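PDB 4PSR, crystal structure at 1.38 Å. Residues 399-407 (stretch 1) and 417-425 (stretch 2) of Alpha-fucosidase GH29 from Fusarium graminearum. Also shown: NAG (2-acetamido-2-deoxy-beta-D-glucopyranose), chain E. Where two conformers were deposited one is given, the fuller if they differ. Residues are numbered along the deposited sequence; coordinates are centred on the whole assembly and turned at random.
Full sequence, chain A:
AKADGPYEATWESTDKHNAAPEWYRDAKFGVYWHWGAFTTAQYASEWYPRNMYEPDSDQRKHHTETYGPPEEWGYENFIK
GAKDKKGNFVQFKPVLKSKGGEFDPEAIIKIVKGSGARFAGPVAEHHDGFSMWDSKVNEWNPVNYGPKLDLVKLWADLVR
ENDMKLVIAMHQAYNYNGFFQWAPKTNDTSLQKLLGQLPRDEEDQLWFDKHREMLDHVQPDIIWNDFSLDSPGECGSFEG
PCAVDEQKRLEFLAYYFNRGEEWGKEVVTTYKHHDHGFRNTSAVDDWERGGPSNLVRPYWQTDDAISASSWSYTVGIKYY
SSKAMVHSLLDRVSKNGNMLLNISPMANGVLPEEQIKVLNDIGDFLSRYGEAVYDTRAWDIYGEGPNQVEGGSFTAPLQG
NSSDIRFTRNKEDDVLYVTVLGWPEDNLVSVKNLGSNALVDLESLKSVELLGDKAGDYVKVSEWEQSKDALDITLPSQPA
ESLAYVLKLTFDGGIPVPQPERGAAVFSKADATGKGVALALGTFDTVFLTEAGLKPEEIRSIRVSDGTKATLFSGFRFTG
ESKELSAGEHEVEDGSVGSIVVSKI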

# COMPACT_ATOMS: atom_id res chain seq x y z
N GLN A 399 0.10 -15.59 -6.82
CA GLN A 399 1.14 -16.59 -6.69
C GLN A 399 1.60 -16.92 -8.08
O GLN A 399 0.84 -17.41 -8.91
N GLY A 400 2.86 -16.63 -8.36
CA GLY A 400 3.46 -16.92 -9.64
C GLY A 400 4.34 -18.16 -9.62
O GLY A 400 4.40 -18.90 -8.64
N ASN A 401 5.00 -18.38 -10.75
CA ASN A 401 5.92 -19.48 -10.91
C ASN A 401 7.05 -19.09 -11.87
O ASN A 401 7.23 -17.90 -12.21
N SER A 402 7.81 -20.08 -12.33
CA SER A 402 8.95 -19.79 -13.19
C SER A 402 8.58 -19.15 -14.53
O SER A 402 9.47 -18.65 -15.23
N SER A 403 7.30 -19.12 -14.87
CA SER A 403 6.83 -18.45 -16.09
C SER A 403 6.69 -16.92 -15.95
O SER A 403 6.45 -16.23 -16.93
N ASP A 404 6.86 -16.42 -14.73
CA ASP A 404 6.56 -15.02 -14.40
C ASP A 404 7.81 -14.27 -14.00
O ASP A 404 8.63 -14.79 -13.23
N ILE A 405 7.98 -13.07 -14.53
CA ILE A 405 9.02 -12.17 -14.07
C ILE A 405 8.47 -10.78 -13.73
O ILE A 405 7.49 -10.31 -14.32
N ARG A 406 9.13 -10.15 -12.76
CA ARG A 406 8.83 -8.77 -12.36
C ARG A 406 10.14 -7.96 -12.43
O ARG A 406 11.21 -8.45 -12.05
N PHE A 407 10.04 -6.74 -12.92
CA PHE A 407 11.21 -5.90 -13.13
C PHE A 407 11.32 -4.81 -12.06
O PHE A 407 10.30 -4.24 -11.63
N TYR A 417 16.90 -5.35 -12.66
CA TYR A 417 16.69 -6.58 -11.91
C TYR A 417 15.50 -7.32 -12.49
O TYR A 417 14.42 -6.73 -12.67
N VAL A 418 15.72 -8.57 -12.84
CA VAL A 418 14.72 -9.45 -13.40
C VAL A 418 14.47 -10.55 -12.40
O VAL A 418 15.30 -11.45 -12.21
N THR A 419 13.33 -10.46 -11.73
CA THR A 419 13.02 -11.38 -10.65
C THR A 419 12.02 -12.41 -11.14
O THR A 419 10.94 -12.06 -11.58
N VAL A 420 12.42 -13.68 -11.10
CA VAL A 420 11.61 -14.79 -11.62
C VAL A 420 10.97 -15.50 -10.43
O VAL A 420 11.61 -15.75 -9.42
N LEU A 421 9.67 -15.80 -10.55
CA LEU A 421 8.86 -16.23 -9.42
C LEU A 421 8.84 -17.74 -9.17
O LEU A 421 7.96 -18.24 -8.45
N GLY A 422 9.85 -18.44 -9.70
CA GLY A 422 10.07 -19.85 -9.48
C GLY A 422 11.36 -20.23 -10.17
O GLY A 422 11.84 -19.48 -11.03
N TRP A 423 11.91 -21.38 -9.80
CA TRP A 423 13.10 -21.89 -10.48
C TRP A 423 12.71 -22.62 -11.76
O TRP A 423 11.98 -23.60 -11.72
N PRO A 424 13.20 -22.14 -12.92
CA PRO A 424 12.84 -22.78 -14.19
C PRO A 424 13.44 -24.20 -14.33
O PRO A 424 14.67 -24.37 -14.26
N GLU A 425 12.61 -25.21 -14.54
CA GLU A 425 13.17 -26.55 -14.62
C GLU A 425 13.96 -26.72 -15.92
O GLU A 425 14.86 -27.55 -15.98

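Stretch 1 enters the contact through a loop and leaves it as a strand antiparallel to residues 417-420. Gln399 points away and touches nothing in stretch 2. Gly400 has no side chain, and a CB modelled there would clash with Leu421 CD1, 2.7 Å away. Asn401 (chi1 p) also turns away: its ND2 is bonded covalently to C1 of the NAG at 1.4 Å, while its OD1 accepts a hydrogen bond from Ser403 N (2.9 Å), so one side chain both carries the glycan and braces the type I turn from Asn401 to Asp404. The CA-to-CB bond of Ser402 (p) points sideways, and its CB lies 3.6 Å from Gly422 O and 3.6 Å from Pro424 CA. Gly422 permits this approach, as a CB on it would clash with Ser402 N. Water 1 extends the contact, bonding to Ser402 OG (2.9 Å) and accepting from Glu425 N (2.9 Å). Ser403 (m) points away.

Asp404 (m) closes the turn, its OD2 accepting from Asn401 N at 2.8 Å; its CB rests 3.8 Å from CD1 of Leu421 (m, t), the residue most covered by the opposing stretch. Within the strands the side chains alternate. Ile405 (p, t) shares a face with Val418 (t) and Val420 (p), its CG2 lying 3.9 Å from Val418 CG1 and 3.8 Å from Val420 CB. Arg406 (m, m, t) occupies the other face with Thr419 (m); its CG lies 4.5 Å from Leu421 CD1, a loose contact, and its NH1 donates back to Ile405 O at 3.0 Å. Water 2 links this pair, donating to Arg406 O (3.0 Å) and bonding to Thr419 OG1 (2.8 Å). Phe407 (m) returns to the Ile405 face, where Val418 CG2 meets the edge of its ring, 4.0 Å from CE1.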

# COMPACT_ATOMS: atom_id res chain seq x y z
CB GLN A 399 0.59 -17.85 -6.03
CG GLN A 399 0.27 -17.70 -4.57
CD GLN A 399 0.18 -19.04 -3.88
OE1 GLN A 399 1.11 -19.85 -3.95
NE2 GLN A 399 -0.94 -19.29 -3.21
CB ASN A 401 5.17 -20.75 -11.36
CG ASN A 401 4.50 -20.61 -12.73
OD1 ASN A 401 4.84 -19.75 -13.53
ND2 ASN A 401 3.58 -21.53 -13.03
CB SER A 402 9.76 -21.07 -13.43
OG SER A 402 9.02 -21.96 -14.26
CB SER A 403 5.46 -19.01 -16.50
OG SER A 403 5.54 -20.38 -16.89
CB ASP A 404 5.57 -14.94 -13.25
CG ASP A 404 4.29 -15.69 -13.53
OD1 ASP A 404 3.60 -15.29 -14.50
OD2 ASP A 404 3.97 -16.62 -12.74
CB ILE A 405 10.21 -12.03 -15.06
CG1 ILE A 405 9.71 -11.61 -16.45
CG2 ILE A 405 10.98 -13.35 -15.12
CD1 ILE A 405 10.82 -11.39 -17.47
CB ARG A 406 8.25 -8.70 -10.95
CG ARG A 406 6.87 -9.39 -10.84
CD ARG A 406 5.83 -8.69 -11.67
NE ARG A 406 4.49 -9.27 -11.54
CZ ARG A 406 4.03 -10.27 -12.27
NH1 ARG A 406 4.78 -10.87 -13.19
NH2 ARG A 406 2.79 -10.70 -12.08
CB PHE A 407 11.09 -5.19 -14.48
CG PHE A 407 11.03 -6.11 -15.67
CD1 PHE A 407 12.14 -6.89 -16.03
CD2 PHE A 407 9.91 -6.16 -16.46
CE1 PHE A 407 12.09 -7.70 -17.16
CE2 PHE A 407 9.85 -6.99 -17.58
CZ PHE A 407 10.95 -7.75 -17.93
CB TYR A 417 16.45 -6.28 -10.43
CG TYR A 417 17.63 -5.58 -9.78
CD1 TYR A 417 18.74 -6.31 -9.37
CD2 TYR A 417 17.65 -4.20 -9.63
CE1 TYR A 417 19.83 -5.69 -8.82
CE2 TYR A 417 18.76 -3.57 -9.09
CZ TYR A 417 19.83 -4.32 -8.68
OH TYR A 417 20.95 -3.68 -8.14
CB VAL A 418 15.19 -10.08 -14.71
CG1 VAL A 418 14.12 -11.04 -15.25
CG2 VAL A 418 15.54 -8.99 -15.72
CB THR A 419 12.49 -10.64 -9.37
OG1 THR A 419 13.50 -9.76 -8.86
CG2 THR A 419 12.16 -11.62 -8.29
CB VAL A 420 12.45 -15.75 -12.54
CG1 VAL A 420 13.56 -16.46 -11.77
CG2 VAL A 420 11.56 -16.75 -13.27
CB LEU A 421 7.45 -15.65 -9.57
CG LEU A 421 7.35 -14.12 -9.75
CD1 LEU A 421 5.90 -13.62 -9.70
CD2 LEU A 421 8.18 -13.33 -8.72
CB TRP A 423 13.91 -22.84 -9.60
CG TRP A 423 15.21 -23.16 -10.27
CD1 TRP A 423 15.52 -24.31 -10.96
CD2 TRP A 423 16.35 -22.31 -10.40
NE1 TRP A 423 16.78 -24.22 -11.47
CE2 TRP A 423 17.32 -23.00 -11.15
CE3 TRP A 423 16.66 -21.02 -9.94
CZ2 TRP A 423 18.57 -22.45 -11.44
CZ3 TRP A 423 17.88 -20.48 -10.23
CH2 TRP A 423 18.84 -21.20 -10.97
CB PRO A 424 13.48 -21.87 -15.24
CG PRO A 424 13.92 -20.67 -14.57
CD PRO A 424 14.01 -20.93 -13.12
CB GLU A 425 12.12 -27.63 -14.44
CG GLU A 425 12.58 -28.74 -13.49
CD GLU A 425 12.51 -28.32 -12.03
OE1 GLU A 425 11.38 -28.16 -11.51
OE2 GLU A 425 13.58 -28.15 -11.40
C1 NAG E . 3.01 -21.68 -14.33
C2 NAG E . 2.95 -23.13 -14.77
C3 NAG E . 2.36 -23.23 -16.17
C4 NAG E . 1.00 -22.53 -16.20
C5 NAG E . 1.12 -21.11 -15.64
C6 NAG E . -0.23 -20.43 -15.52
C7 NAG E . 4.59 -24.75 -13.92
C8 NAG E . 6.01 -25.24 -14.00
N2 NAG E . 4.27 -23.74 -14.73
O3 NAG E . 2.19 -24.59 -16.53
O4 NAG E . 0.52 -22.45 -17.53
O5 NAG E . 1.69 -21.13 -14.33
O6 NAG E . -1.08 -21.14 -14.63
O7 NAG E . 3.78 -25.26 -13.15
O HOH W 1 9.78 -24.73 -14.32
O HOH W 2 12.86 -7.27 -9.84